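PDB 3KJJ: NMB1025 protein from Neisseria meningitidis serogroup B, which is of unknown function but belongs to the YjgF/RutC family, whose characterised members include enamine/imine deaminases, and forms a trimer. Local coordinates for residues T42-A48 and E83-W88; K65-A71 and R96-A101; L75-D80 and P110-V114. Residue numbers count along the deposited sequence, not the author numbering.

Contact 1 of 3, residues T42-A48 and E83-W88; sequences TAAEQTA and EMNGVW
The first turns of helix 43-60 (residues 43-48) and residues 83-88 of helix 81-91 lie side by side, these short segments running 38° apart in N-to-C direction (signed crossing angle -38°), their axes 8.2 Å apart at closest approach. Thr-42 is the N-cap: with chi1 p, its OG1 accepts from Glu-45 N at 3.0 Å, and a weak return bond from Thr-42 N to Glu-45 OE1 (3.4 Å) completes a capping box. Ala-43 CB points toward the other segment and lies 3.7 Å from Glu-83 CD. At Ala-44, N donates to Glu-83 OE2 (3.2 Å, 162°), so the extended Glu-83 (chi1 and chi2 both t) ties a first-turn amide to the neighbouring helix. Ala-44 CA is 5.5 Å from Met-84 CA, and Ala-44 CB meets Val-87 CG2 at 3.8 Å. These are the two helices of the YjgF-like fold, packed together over one face of its sheet. Thr-47 turns OG1 back to Ala-43 O (2.7 Å), while this OG1 also lies 3.5 Å from CG of selenomethionine Met-84; Thr-47 CG2 touches Val-87 CG1 (3.9 Å). Ala-48 CB approaches Val-87 CG1 at 4.2 Å.

Contact 2 of 3, residues K65-A71 and R96-A101; sequences KAHVLDA and RTPARA
Arg-96 opens the second segment in a loop, its side chain (chi1 m, chi2 t, chi3 p) folded so that NE and NH2 both donate to Ala-66 O, at 2.8 and 3.0 Å. Its NH2 also lies over one face of the His-67 ring, 3.7 Å from NE2; the other ring nitrogen, ND1, bonds Asp-64. The backbones are still separated here, and two waters fill the gap: water 1 donates to Lys-65 O (2.7 Å) and Arg-96 O (2.9 Å), water 2 to Val-68 O (2.8 Å) and Arg-96 O (2.9 Å). Thr-97 turns away, and its OG1 and O bond Thr-17 and Ser-21 of the second subunit. Pro-98 turns back, placing CB 3.5 Å from Val-68 CG1 and CG 4.4 Å from Ala-71 CB. From Ala-99 the chain is a strand parallel to 68-71, with axes 4.6 Å apart and 13° between directions: the two parallel strands of a beta-alpha-beta unit whose crossover is helix 81-91. Ala-99 pairs with Asp-70 (CA-CA 4.5 Å); its N donates to Leu-69 O (3.0 Å) and its O accepts from Ala-71 N (2.8 Å). On the far side of strand 68-71, Leu-69 and Asp-70 form a classic beta bulge opposite Thr-119. Arg-100 pairs with Ala-71 (CA-CA 4.8 Å), sharing its sheet face, and its guanidinium bonds Asn-85 and makes a cation-pi contact with Trp-88. Ala-101 N then donates to Ala-71 O at 3.0 Å.

Contact 3 of 3, residues L75-D80 and P110-V114; sequences LRDMGD and PEWRV
Arg-113 and Arg-76, the residues with the most area buried here, dominate a junction of two loops. Arg-113 (chi1 m, chi2 t, chi3 p) curls its guanidinium onto Asp-80: NE donates to OD2 at 2.8 Å and NH1 weakly to the same oxygen at 3.3 Å, a salt bridge along the guanidinium edge. Its O accepts from Arg-76 N (3.2 Å, 162°), next to the antiparallel non-hydrogen-bonded pair Leu-75 and Val-114 (CA-CA 4.6 Å; Leu-75 CD2 to Val-114 CG2 3.8 Å). Arg-76 extends with chi1 to chi3 all t, Pro-110 O lying over one guanidinium face, 3.3 Å from NE. Water 3 links Arg-76 NH1 (2.8 Å) to Trp-112 O (2.7 Å). Beyond Arg-76 the chain bends through an Asx turn, Asp-77 OD2 accepting from Gly-79 N at 2.8 Å. The contact thus joins the turn from strand 68-75 into helix 81-91 to the lead-in of strand 114-121, while Gln-46 of helix 43-60 bonds Arg-113 N and Glu-111 O.

How the contacts relate
Along the chain the segments alternate, 42-48, 65-71, 75-80, 83-88, 96-101, 110-114, so each contact crosses both others. Contacts 1 and 3 are close, their centres about 10 Å apart, joined through Gln-46 and by packing of Thr-47 on Val-114 and Ala-43 on Asp-80. Contact 2 lies about 17 Å from contact 1 and 21 Å from contact 3, centre to centre. Strand 68-75 runs from contact 2 to contact 3, while Trp-88 packs on Ala-71, Pro-98 and Arg-100, and Asn-85 meets Arg-100. Together they connect both helices to the 114-121, 68-75, 99-104 part of the sheet. All three touch the second subunit, contact 2 most extensively, linking this packing to the trimer interface.

Contact 1 of 3, residues T42-A48 and E83-W88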
ATOM      1  N   THR B  42     -13.692  21.803   0.007  1.00 30.45           N
ATOM      2  CA  THR B  42     -14.015  21.043   1.221  1.00 28.97           C
ATOM      3  C   THR B  42     -13.607  19.575   1.086  1.00 27.35           C
ATOM      4  O   THR B  42     -13.424  19.065  -0.030  1.00 19.72           O
ATOM      5  CB  THR B  42     -15.532  21.108   1.572  1.00 30.45           C
ATOM      6  OG1 THR B  42     -16.286  20.352   0.615  1.00 30.73           O
ATOM      7  CG2 THR B  42     -16.042  22.555   1.602  1.00 28.58           C
ATOM      8  N   ALA B  43     -13.490  18.892   2.225  1.00 24.15           N
ATOM      9  CA  ALA B  43     -13.177  17.466   2.227  1.00 23.22           C
ATOM     10  C   ALA B  43     -14.172  16.691   1.368  1.00 21.97           C
ATOM     11  O   ALA B  43     -13.772  15.867   0.549  1.00 23.99           O
ATOM     12  CB  ALA B  43     -13.138  16.918   3.652  1.00 21.03           C
ATOM     13  N   ALA B  44     -15.461  16.984   1.545  1.00 24.63           N
ATOM     14  CA  ALA B  44     -16.538  16.322   0.807  1.00 24.66           C
ATOM     15  C   ALA B  44     -16.451  16.582  -0.696  1.00 24.20           C
ATOM     16  O   ALA B  44     -16.643  15.666  -1.500  1.00 19.90           O
ATOM     17  CB  ALA B  44     -17.893  16.768   1.333  1.00 24.16           C
ATOM     18  N   GLU B  45     -16.172  17.833  -1.059  1.00 22.72           N
ATOM     19  CA  GLU B  45     -16.060  18.228  -2.463  1.00 22.76           C
ATOM     20  C   GLU B  45     -14.862  17.541  -3.110  1.00 18.65           C
ATOM     21  O   GLU B  45     -14.966  17.006  -4.202  1.00 16.82           O
ATOM     22  CB  GLU B  45     -15.962  19.751  -2.600  1.00 24.06           C
ATOM     23  CG  GLU B  45     -17.296  20.477  -2.382  1.00 31.87           C
ATOM     24  CD  GLU B  45     -17.142  21.977  -2.100  1.00 35.72           C
ATOM     25  OE1 GLU B  45     -16.036  22.532  -2.288  1.00 34.02           O
ATOM     26  OE2 GLU B  45     -18.143  22.603  -1.686  1.00 36.71           O
ATOM     27  N   GLN B  46     -13.734  17.533  -2.411  1.00 18.20           N
ATOM     28  CA  GLN B  46     -12.524  16.906  -2.923  1.00 18.66           C
ATOM     29  C   GLN B  46     -12.643  15.386  -2.984  1.00 16.92           C
ATOM     30  O   GLN B  46     -12.188  14.767  -3.952  1.00 18.88           O
ATOM     31  CB  GLN B  46     -11.306  17.347  -2.112  1.00 16.84           C
ATOM     32  CG  GLN B  46     -10.931  18.804  -2.396  1.00 21.29           C
ATOM     33  CD  GLN B  46      -9.645  19.220  -1.724  1.00 21.75           C
ATOM     34  OE1 GLN B  46      -9.053  18.451  -0.968  1.00 17.25           O
ATOM     35  NE2 GLN B  46      -9.198  20.442  -2.004  1.00 22.30           N
ATOM     36  N   THR B  47     -13.290  14.796  -1.979  1.00 16.03           N
ATOM     37  CA  THR B  47     -13.498  13.347  -1.952  1.00 16.58           C
ATOM     38  C   THR B  47     -14.337  12.948  -3.176  1.00 15.14           C
ATOM     39  O   THR B  47     -13.998  11.984  -3.868  1.00 17.38           O
ATOM     40  CB  THR B  47     -14.119  12.846  -0.606  1.00 17.14           C
ATOM     41  OG1 THR B  47     -13.263  13.205   0.496  1.00 18.95           O
ATOM     42  CG2 THR B  47     -14.279  11.324  -0.607  1.00 22.02           C
ATOM     43  N   ALA B  48     -15.405  13.706  -3.443  1.00 17.87           N
ATOM     44  CA  ALA B  48     -16.274  13.460  -4.598  1.00 18.87           C
ATOM     45  C   ALA B  48     -15.478  13.469  -5.898  1.00 17.32           C
ATOM     46  O   ALA B  48     -15.620  12.563  -6.712  1.00 18.15           O
ATOM     47  CB  ALA B  48     -17.404  14.483  -4.666  1.00 17.99           C
ATOM     48  N   GLU B  83     -16.498  13.693   7.307  1.00 19.27           N
ATOM     49  CA  GLU B  83     -16.879  14.339   6.052  1.00 20.52           C
ATOM     50  C   GLU B  83     -16.494  13.491   4.844  1.00 18.09           C
ATOM     51  O   GLU B  83     -17.293  13.340   3.912  1.00 19.49           O
ATOM     52  CB  GLU B  83     -16.262  15.737   5.926  1.00 20.72           C
ATOM     53  CG  GLU B  83     -16.817  16.561   4.763  1.00 25.07           C
ATOM     54  CD  GLU B  83     -16.454  18.042   4.834  1.00 28.51           C
ATOM     55  OE1 GLU B  83     -15.881  18.474   5.853  1.00 28.50           O
ATOM     56  OE2 GLU B  83     -16.737  18.775   3.862  1.00 27.56           O
HETATM   57  N   MSE B  84     -15.270  12.963   4.867  1.00 17.67           N
HETATM   58  CA  MSE B  84     -14.778  12.069   3.810  1.00 19.75           C
HETATM   59  C   MSE B  84     -15.673  10.839   3.761  1.00 20.27           C
HETATM   60  O   MSE B  84     -16.238  10.537   2.707  1.00 21.55           O
HETATM   61  CB  MSE B  84     -13.304  11.700   4.037  1.00 19.86           C
HETATM   62  CG  MSE B  84     -12.666  10.796   2.960  1.00 17.32           C
HETATM   63 SE   MSE B  84     -13.168   8.887   3.124  1.00 24.12          SE
HETATM   64  CE  MSE B  84     -12.697   8.359   1.321  1.00 29.16           C
ATOM     65  N   ASN B  85     -15.827  10.175   4.913  1.00 20.23           N
ATOM     66  CA  ASN B  85     -16.681   8.982   5.073  1.00 20.15           C
ATOM     67  C   ASN B  85     -18.085   9.115   4.511  1.00 19.47           C
ATOM     68  O   ASN B  85     -18.587   8.184   3.894  1.00 19.05           O
ATOM     69  CB  ASN B  85     -16.778   8.564   6.552  1.00 19.71           C
ATOM     70  CG  ASN B  85     -15.506   7.919   7.063  1.00 19.46           C
ATOM     71  OD1 ASN B  85     -14.672   7.461   6.289  1.00 17.50           O
ATOM     72  ND2 ASN B  85     -15.351   7.886   8.376  1.00 17.86           N
ATOM     73  N   GLY B  86     -18.714  10.270   4.723  1.00 17.49           N
ATOM     74  CA  GLY B  86     -20.064  10.513   4.208  1.00 18.61           C
ATOM     75  C   GLY B  86     -20.152  10.357   2.701  1.00 18.44           C
ATOM     76  O   GLY B  86     -21.132   9.813   2.181  1.00 17.57           O
ATOM     77  N   VAL B  87     -19.111  10.806   2.000  1.00 17.70           N
ATOM     78  CA  VAL B  87     -19.072  10.717   0.556  1.00 16.27           C
ATOM     79  C   VAL B  87     -18.670   9.298   0.128  1.00 16.93           C
ATOM     80  O   VAL B  87     -19.313   8.706  -0.740  1.00 20.64           O
ATOM     81  CB  VAL B  87     -18.190  11.833  -0.055  1.00 16.82           C
ATOM     82  CG1 VAL B  87     -18.047  11.662  -1.569  1.00 13.11           C
ATOM     83  CG2 VAL B  87     -18.791  13.205   0.290  1.00 12.36           C
ATOM     84  N   TRP B  88     -17.623   8.765   0.756  1.00 17.60           N
ATOM     85  CA  TRP B  88     -17.180   7.386   0.542  1.00 20.38           C
ATOM     86  C   TRP B  88     -18.308   6.379   0.734  1.00 18.48           C
ATOM     87  O   TRP B  88     -18.542   5.549  -0.142  1.00 20.31           O
ATOM     88  CB  TRP B  88     -16.015   7.061   1.481  1.00 20.21           C
ATOM     89  CG  TRP B  88     -15.592   5.627   1.497  1.00 17.44           C
ATOM     90  CD1 TRP B  88     -16.037   4.659   2.339  1.00 18.55           C
ATOM     91  CD2 TRP B  88     -14.615   5.007   0.648  1.00 13.89           C
ATOM     92  NE1 TRP B  88     -15.406   3.468   2.066  1.00 19.39           N
ATOM     93  CE2 TRP B  88     -14.534   3.652   1.027  1.00 20.30           C
ATOM     94  CE3 TRP B  88     -13.826   5.461  -0.413  1.00 15.53           C
ATOM     95  CZ2 TRP B  88     -13.675   2.742   0.396  1.00 15.35           C
ATOM     96  CZ3 TRP B  88     -12.972   4.555  -1.046  1.00 18.08           C
ATOM     97  CH2 TRP B  88     -12.910   3.212  -0.637  1.00 20.49           C
TER

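Contact 2 of 3, residues K65-A71 and R96-A101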
ATOM      1  N   LYS B  65     -15.891   0.254  -9.476  1.00 12.69           N
ATOM      2  CA  LYS B  65     -15.793   0.389  -8.017  1.00 16.65           C
ATOM      3  C   LYS B  65     -16.247  -0.873  -7.277  1.00 15.14           C
ATOM      4  O   LYS B  65     -15.752  -1.178  -6.195  1.00 17.83           O
ATOM      5  CB  LYS B  65     -16.535   1.656  -7.537  1.00 13.99           C
ATOM      6  CG  LYS B  65     -18.059   1.588  -7.569  1.00 15.80           C
ATOM      7  CD  LYS B  65     -18.690   2.966  -7.744  1.00  9.95           C
ATOM      8  CE  LYS B  65     -20.204   2.890  -7.562  1.00 16.98           C
ATOM      9  NZ  LYS B  65     -20.823   4.231  -7.333  1.00 18.98           N
ATOM     10  N   ALA B  66     -17.157  -1.626  -7.893  1.00 16.30           N
ATOM     11  CA  ALA B  66     -17.638  -2.894  -7.336  1.00 16.83           C
ATOM     12  C   ALA B  66     -16.590  -3.995  -7.494  1.00 15.23           C
ATOM     13  O   ALA B  66     -16.827  -5.139  -7.139  1.00 13.69           O
ATOM     14  CB  ALA B  66     -18.947  -3.298  -8.013  1.00 20.29           C
ATOM     15  N   HIS B  67     -15.431  -3.637  -8.039  1.00 16.30           N
ATOM     16  CA  HIS B  67     -14.326  -4.576  -8.203  1.00 15.92           C
ATOM     17  C   HIS B  67     -13.020  -4.028  -7.655  1.00 17.14           C
ATOM     18  O   HIS B  67     -11.946  -4.445  -8.079  1.00 13.24           O
ATOM     19  CB  HIS B  67     -14.181  -4.994  -9.670  1.00 14.12           C
ATOM     20  CG  HIS B  67     -15.324  -5.823 -10.164  1.00 14.03           C
ATOM     21  ND1 HIS B  67     -16.517  -5.268 -10.575  1.00 17.14           N
ATOM     22  CD2 HIS B  67     -15.469  -7.164 -10.286  1.00 19.96           C
ATOM     23  CE1 HIS B  67     -17.346  -6.232 -10.934  1.00 24.98           C
ATOM     24  NE2 HIS B  67     -16.736  -7.391 -10.768  1.00 20.35           N
ATOM     25  N   VAL B  68     -13.133  -3.097  -6.705  1.00 16.87           N
ATOM     26  CA  VAL B  68     -11.997  -2.601  -5.926  1.00 14.21           C
ATOM     27  C   VAL B  68     -11.634  -3.571  -4.805  1.00 14.67           C
ATOM     28  O   VAL B  68     -12.483  -3.993  -4.014  1.00 15.95           O
ATOM     29  CB  VAL B  68     -12.304  -1.219  -5.305  1.00 11.58           C
ATOM     30  CG1 VAL B  68     -11.211  -0.812  -4.307  1.00 12.00           C
ATOM     31  CG2 VAL B  68     -12.444  -0.193  -6.389  1.00 12.55           C
ATOM     32  N   LEU B  69     -10.358  -3.907  -4.738  1.00 13.41           N
ATOM     33  CA  LEU B  69      -9.858  -4.806  -3.724  1.00 13.01           C
ATOM     34  C   LEU B  69      -9.503  -4.060  -2.443  1.00 14.33           C
ATOM     35  O   LEU B  69      -9.871  -4.485  -1.348  1.00 14.52           O
ATOM     36  CB  LEU B  69      -8.653  -5.568  -4.247  1.00 14.18           C
ATOM     37  CG  LEU B  69      -8.941  -6.565  -5.382  1.00 21.28           C
ATOM     38  CD1 LEU B  69      -7.660  -7.262  -5.800  1.00 19.17           C
ATOM     39  CD2 LEU B  69     -10.018  -7.588  -4.981  1.00 18.03           C
ATOM     40  N   ASP B  70      -8.811  -2.936  -2.599  1.00 12.55           N
ATOM     41  CA  ASP B  70      -8.191  -2.259  -1.477  1.00 17.67           C
ATOM     42  C   ASP B  70      -8.140  -0.762  -1.764  1.00 17.93           C
ATOM     43  O   ASP B  70      -7.937  -0.338  -2.907  1.00 16.91           O
ATOM     44  CB  ASP B  70      -6.787  -2.849  -1.251  1.00 19.16           C
ATOM     45  CG  ASP B  70      -6.055  -2.245  -0.054  1.00 28.12           C
ATOM     46  OD1 ASP B  70      -6.366  -2.621   1.097  1.00 30.17           O
ATOM     47  OD2 ASP B  70      -5.132  -1.424  -0.275  1.00 28.95           O
ATOM     48  N   ALA B  71      -8.339   0.030  -0.716  1.00 15.52           N
ATOM     49  CA  ALA B  71      -8.264   1.474  -0.824  1.00 15.15           C
ATOM     50  C   ALA B  71      -7.519   2.011   0.391  1.00 15.22           C
ATOM     51  O   ALA B  71      -7.840   1.659   1.523  1.00 14.47           O
ATOM     52  CB  ALA B  71      -9.669   2.067  -0.882  1.00 11.01           C
ATOM     53  N   ARG B  96     -20.096  -5.071  -1.529  1.00 13.77           N
ATOM     54  CA  ARG B  96     -18.839  -5.251  -2.256  1.00 11.47           C
ATOM     55  C   ARG B  96     -17.862  -4.146  -1.881  1.00 13.65           C
ATOM     56  O   ARG B  96     -17.168  -3.598  -2.730  1.00 14.34           O
ATOM     57  CB  ARG B  96     -19.100  -5.256  -3.766  1.00 12.78           C
ATOM     58  CG  ARG B  96     -20.169  -6.248  -4.192  1.00 12.66           C
ATOM     59  CD  ARG B  96     -20.206  -6.394  -5.696  1.00 16.05           C
ATOM     60  NE  ARG B  96     -18.894  -6.723  -6.251  1.00 15.73           N
ATOM     61  CZ  ARG B  96     -18.536  -7.928  -6.681  1.00 20.48           C
ATOM     62  NH1 ARG B  96     -19.395  -8.941  -6.614  1.00 19.57           N
ATOM     63  NH2 ARG B  96     -17.318  -8.113  -7.188  1.00 17.96           N
ATOM     64  N   THR B  97     -17.813  -3.827  -0.594  1.00 16.08           N
ATOM     65  CA  THR B  97     -16.959  -2.754  -0.102  1.00 15.39           C
ATOM     66  C   THR B  97     -15.520  -3.282   0.073  1.00 14.52           C
ATOM     67  O   THR B  97     -15.318  -4.435   0.475  1.00 16.46           O
ATOM     68  CB  THR B  97     -17.512  -2.171   1.208  1.00 12.63           C
ATOM     69  OG1 THR B  97     -17.550  -3.197   2.203  1.00 17.27           O
ATOM     70  CG2 THR B  97     -18.933  -1.637   1.001  1.00 15.05           C
ATOM     71  N   PRO B  98     -14.515  -2.458  -0.271  1.00 12.01           N
ATOM     72  CA  PRO B  98     -13.133  -2.944  -0.298  1.00 12.64           C
ATOM     73  C   PRO B  98     -12.436  -2.967   1.065  1.00 13.88           C
ATOM     74  O   PRO B  98     -12.919  -2.346   2.024  1.00 12.77           O
ATOM     75  CB  PRO B  98     -12.440  -1.936  -1.219  1.00 11.75           C
ATOM     76  CG  PRO B  98     -13.176  -0.669  -0.965  1.00 12.41           C
ATOM     77  CD  PRO B  98     -14.617  -1.068  -0.769  1.00 11.70           C
ATOM     78  N   ALA B  99     -11.317  -3.690   1.146  1.00 12.82           N
ATOM     79  CA  ALA B  99     -10.371  -3.519   2.262  1.00 13.81           C
ATOM     80  C   ALA B  99      -9.984  -2.047   2.267  1.00 15.11           C
ATOM     81  O   ALA B  99      -9.764  -1.455   1.204  1.00 13.82           O
ATOM     82  CB  ALA B  99      -9.146  -4.386   2.083  1.00 13.78           C
ATOM     83  N   ARG B 100      -9.933  -1.444   3.446  1.00 16.39           N
ATOM     84  CA  ARG B 100      -9.710  -0.002   3.528  1.00 17.86           C
ATOM     85  C   ARG B 100      -8.813   0.327   4.710  1.00 11.17           C
ATOM     86  O   ARG B 100      -8.855  -0.343   5.735  1.00 12.61           O
ATOM     87  CB  ARG B 100     -11.043   0.737   3.673  1.00 18.86           C
ATOM     88  CG  ARG B 100     -10.995   2.196   3.272  1.00 19.88           C
ATOM     89  CD  ARG B 100     -12.288   2.929   3.585  1.00 19.13           C
ATOM     90  NE  ARG B 100     -12.278   3.495   4.930  1.00 18.23           N
ATOM     91  CZ  ARG B 100     -12.925   4.594   5.306  1.00 17.57           C
ATOM     92  NH1 ARG B 100     -13.651   5.304   4.439  1.00 18.37           N
ATOM     93  NH2 ARG B 100     -12.820   5.000   6.562  1.00 20.26           N
ATOM     94  N   ALA B 101      -7.975   1.338   4.534  1.00 13.78           N
ATOM     95  CA  ALA B 101      -7.230   1.917   5.641  1.00 12.58           C
ATOM     96  C   ALA B 101      -7.269   3.431   5.495  1.00 13.51           C
ATOM     97  O   ALA B 101      -7.277   3.962   4.383  1.00 15.86           O
ATOM     98  CB  ALA B 101      -5.798   1.388   5.667  1.00 11.74           C
TER
HETATM   99  O   HOH W   1     -17.058  -0.866  -3.802  1.00 15.52           O
HETATM  100  O   HOH W   2     -15.157  -4.457  -4.646  1.00 14.60           O

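Contact 3 of 3, residues L75-D80 and P110-V114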
ATOM      1  N   LEU B  75      -5.624  11.412   4.507  1.00 16.50           N
ATOM      2  CA  LEU B  75      -6.176  12.742   4.761  1.00 18.24           C
ATOM      3  C   LEU B  75      -5.079  13.626   5.314  1.00 19.95           C
ATOM      4  O   LEU B  75      -4.253  13.164   6.098  1.00 18.74           O
ATOM      5  CB  LEU B  75      -7.335  12.686   5.761  1.00 17.92           C
ATOM      6  CG  LEU B  75      -8.611  11.954   5.348  1.00 21.45           C
ATOM      7  CD1 LEU B  75      -9.497  11.750   6.582  1.00 19.01           C
ATOM      8  CD2 LEU B  75      -9.368  12.718   4.258  1.00 14.75           C
ATOM      9  N   ARG B  76      -5.086  14.893   4.909  1.00 20.11           N
ATOM     10  CA  ARG B  76      -4.164  15.887   5.430  1.00 19.03           C
ATOM     11  C   ARG B  76      -4.423  16.125   6.920  1.00 18.33           C
ATOM     12  O   ARG B  76      -3.495  16.360   7.706  1.00 19.84           O
ATOM     13  CB  ARG B  76      -4.305  17.197   4.651  1.00 19.76           C
ATOM     14  CG  ARG B  76      -3.490  18.339   5.245  1.00 18.08           C
ATOM     15  CD  ARG B  76      -3.748  19.670   4.565  1.00 20.80           C
ATOM     16  NE  ARG B  76      -2.842  20.694   5.084  1.00 21.01           N
ATOM     17  CZ  ARG B  76      -1.554  20.804   4.767  1.00 20.69           C
ATOM     18  NH1 ARG B  76      -0.993  19.957   3.916  1.00 11.87           N
ATOM     19  NH2 ARG B  76      -0.821  21.778   5.292  1.00 19.76           N
ATOM     20  N   ASP B  77      -5.693  16.037   7.285  1.00 16.55           N
ATOM     21  CA  ASP B  77      -6.167  16.363   8.603  1.00 17.88           C
ATOM     22  C   ASP B  77      -7.289  15.387   9.002  1.00 17.40           C
ATOM     23  O   ASP B  77      -8.380  15.446   8.452  1.00 16.42           O
ATOM     24  CB  ASP B  77      -6.667  17.818   8.592  1.00 17.38           C
ATOM     25  CG  ASP B  77      -6.990  18.332   9.976  1.00 21.77           C
ATOM     26  OD1 ASP B  77      -6.667  19.496  10.283  1.00 25.91           O
ATOM     27  OD2 ASP B  77      -7.572  17.569  10.760  1.00 22.84           O
HETATM   28  N   MSE B  78      -7.015  14.500   9.964  1.00 18.47           N
HETATM   29  CA  MSE B  78      -7.994  13.491  10.419  1.00 20.45           C
HETATM   30  C   MSE B  78      -9.285  14.104  10.975  1.00 20.28           C
HETATM   31  O   MSE B  78     -10.269  13.403  11.194  1.00 19.84           O
HETATM   32  CB  MSE B  78      -7.364  12.508  11.425  1.00 21.43           C
HETATM   33  CG  MSE B  78      -8.230  11.250  11.772  1.00 30.14           C
HETATM   34 SE   MSE B  78      -8.570   9.995  10.264  1.00 30.42          SE
HETATM   35  CE  MSE B  78      -6.729   9.737   9.763  1.00 17.26           C
ATOM     36  N   GLY B  79      -9.287  15.419  11.183  1.00 21.48           N
ATOM     37  CA  GLY B  79     -10.523  16.141  11.474  1.00 22.56           C
ATOM     38  C   GLY B  79     -11.572  16.033  10.368  1.00 22.04           C
ATOM     39  O   GLY B  79     -12.744  16.316  10.599  1.00 21.64           O
ATOM     40  N   ASP B  80     -11.156  15.612   9.174  1.00 22.00           N
ATOM     41  CA  ASP B  80     -12.058  15.528   8.013  1.00 21.44           C
ATOM     42  C   ASP B  80     -12.594  14.113   7.780  1.00 22.11           C
ATOM     43  O   ASP B  80     -13.196  13.841   6.736  1.00 21.75           O
ATOM     44  CB  ASP B  80     -11.344  15.998   6.738  1.00 21.44           C
ATOM     45  CG  ASP B  80     -11.063  17.496   6.727  1.00 29.28           C
ATOM     46  OD1 ASP B  80     -11.821  18.265   7.349  1.00 26.95           O
ATOM     47  OD2 ASP B  80     -10.085  17.905   6.067  1.00 32.74           O
ATOM     48  N   PRO B 110      -0.525  21.746  -0.200  1.00 21.99           N
ATOM     49  CA  PRO B 110      -1.183  22.059   1.068  1.00 21.16           C
ATOM     50  C   PRO B 110      -2.712  22.070   1.004  1.00 22.13           C
ATOM     51  O   PRO B 110      -3.356  21.691   1.972  1.00 21.20           O
ATOM     52  CB  PRO B 110      -0.637  23.453   1.427  1.00 23.51           C
ATOM     53  CG  PRO B 110      -0.050  23.993   0.150  1.00 25.47           C
ATOM     54  CD  PRO B 110       0.439  22.792  -0.594  1.00 20.53           C
ATOM     55  N   GLU B 111      -3.280  22.485  -0.131  1.00 23.37           N
ATOM     56  CA  GLU B 111      -4.733  22.568  -0.272  1.00 21.97           C
ATOM     57  C   GLU B 111      -5.431  21.231  -0.564  1.00 19.76           C
ATOM     58  O   GLU B 111      -6.658  21.163  -0.519  1.00 19.74           O
ATOM     59  CB  GLU B 111      -5.154  23.645  -1.288  1.00 21.90           C
ATOM     60  CG  GLU B 111      -4.327  23.713  -2.562  1.00 29.59           C
ATOM     61  CD  GLU B 111      -3.018  24.480  -2.400  1.00 30.54           C
ATOM     62  OE1 GLU B 111      -1.963  23.889  -2.679  1.00 29.68           O
ATOM     63  OE2 GLU B 111      -3.032  25.668  -1.998  1.00 37.74           O
ATOM     64  N   TRP B 112      -4.659  20.183  -0.862  1.00 19.69           N
ATOM     65  CA  TRP B 112      -5.224  18.836  -1.011  1.00 19.23           C
ATOM     66  C   TRP B 112      -5.513  18.229   0.353  1.00 20.14           C
ATOM     67  O   TRP B 112      -4.615  18.085   1.184  1.00 22.35           O
ATOM     68  CB  TRP B 112      -4.288  17.905  -1.780  1.00 21.32           C
ATOM     69  CG  TRP B 112      -4.004  18.285  -3.208  1.00 19.71           C
ATOM     70  CD1 TRP B 112      -4.684  19.180  -3.991  1.00 23.22           C
ATOM     71  CD2 TRP B 112      -2.981  17.723  -4.039  1.00 21.38           C
ATOM     72  NE1 TRP B 112      -4.124  19.230  -5.247  1.00 20.13           N
ATOM     73  CE2 TRP B 112      -3.083  18.340  -5.305  1.00 22.97           C
ATOM     74  CE3 TRP B 112      -1.976  16.764  -3.827  1.00 22.53           C
ATOM     75  CZ2 TRP B 112      -2.216  18.031  -6.361  1.00 21.34           C
ATOM     76  CZ3 TRP B 112      -1.122  16.448  -4.879  1.00 23.49           C
ATOM     77  CH2 TRP B 112      -1.247  17.086  -6.132  1.00 22.73           C
ATOM     78  N   ARG B 113      -6.765  17.845   0.565  1.00 18.59           N
ATOM     79  CA  ARG B 113      -7.213  17.338   1.858  0.50 18.83           C
ATOM     80  C   ARG B 113      -7.381  15.820   1.852  1.00 17.83           C
ATOM     81  O   ARG B 113      -7.541  15.200   2.913  1.00 18.21           O
ATOM     82  CB  ARG B 113      -8.520  18.030   2.263  0.50 19.31           C
ATOM     83  CG  ARG B 113      -8.475  19.548   2.120  0.50 20.14           C
ATOM     84  CD  ARG B 113      -9.374  20.224   3.119  0.50 23.87           C
ATOM     85  NE  ARG B 113      -8.977  19.917   4.489  0.50 19.01           N
ATOM     86  CZ  ARG B 113      -8.182  20.683   5.227  0.50 21.19           C
ATOM     87  NH1 ARG B 113      -7.887  20.326   6.467  0.50 18.62           N
ATOM     88  NH2 ARG B 113      -7.696  21.812   4.729  0.50 18.92           N
ATOM     89  N   VAL B 114      -7.338  15.227   0.649  1.00 16.62           N
ATOM     90  CA  VAL B 114      -7.531  13.781   0.472  1.00 15.02           C
ATOM     91  C   VAL B 114      -6.819  13.237  -0.775  1.00 16.21           C
ATOM     92  O   VAL B 114      -6.691  13.923  -1.790  1.00 16.53           O
ATOM     93  CB  VAL B 114      -9.053  13.393   0.469  1.00 16.75           C
ATOM     94  CG1 VAL B 114      -9.791  14.029  -0.740  1.00  9.51           C
ATOM     95  CG2 VAL B 114      -9.254  11.871   0.522  1.00 12.26           C
TER
HETATM   96  O   HOH W   3      -2.051  18.301   1.925  1.00 15.94           O
HETATM   97  O   HOH W   4      -7.854  16.603   5.332  1.00 16.10           O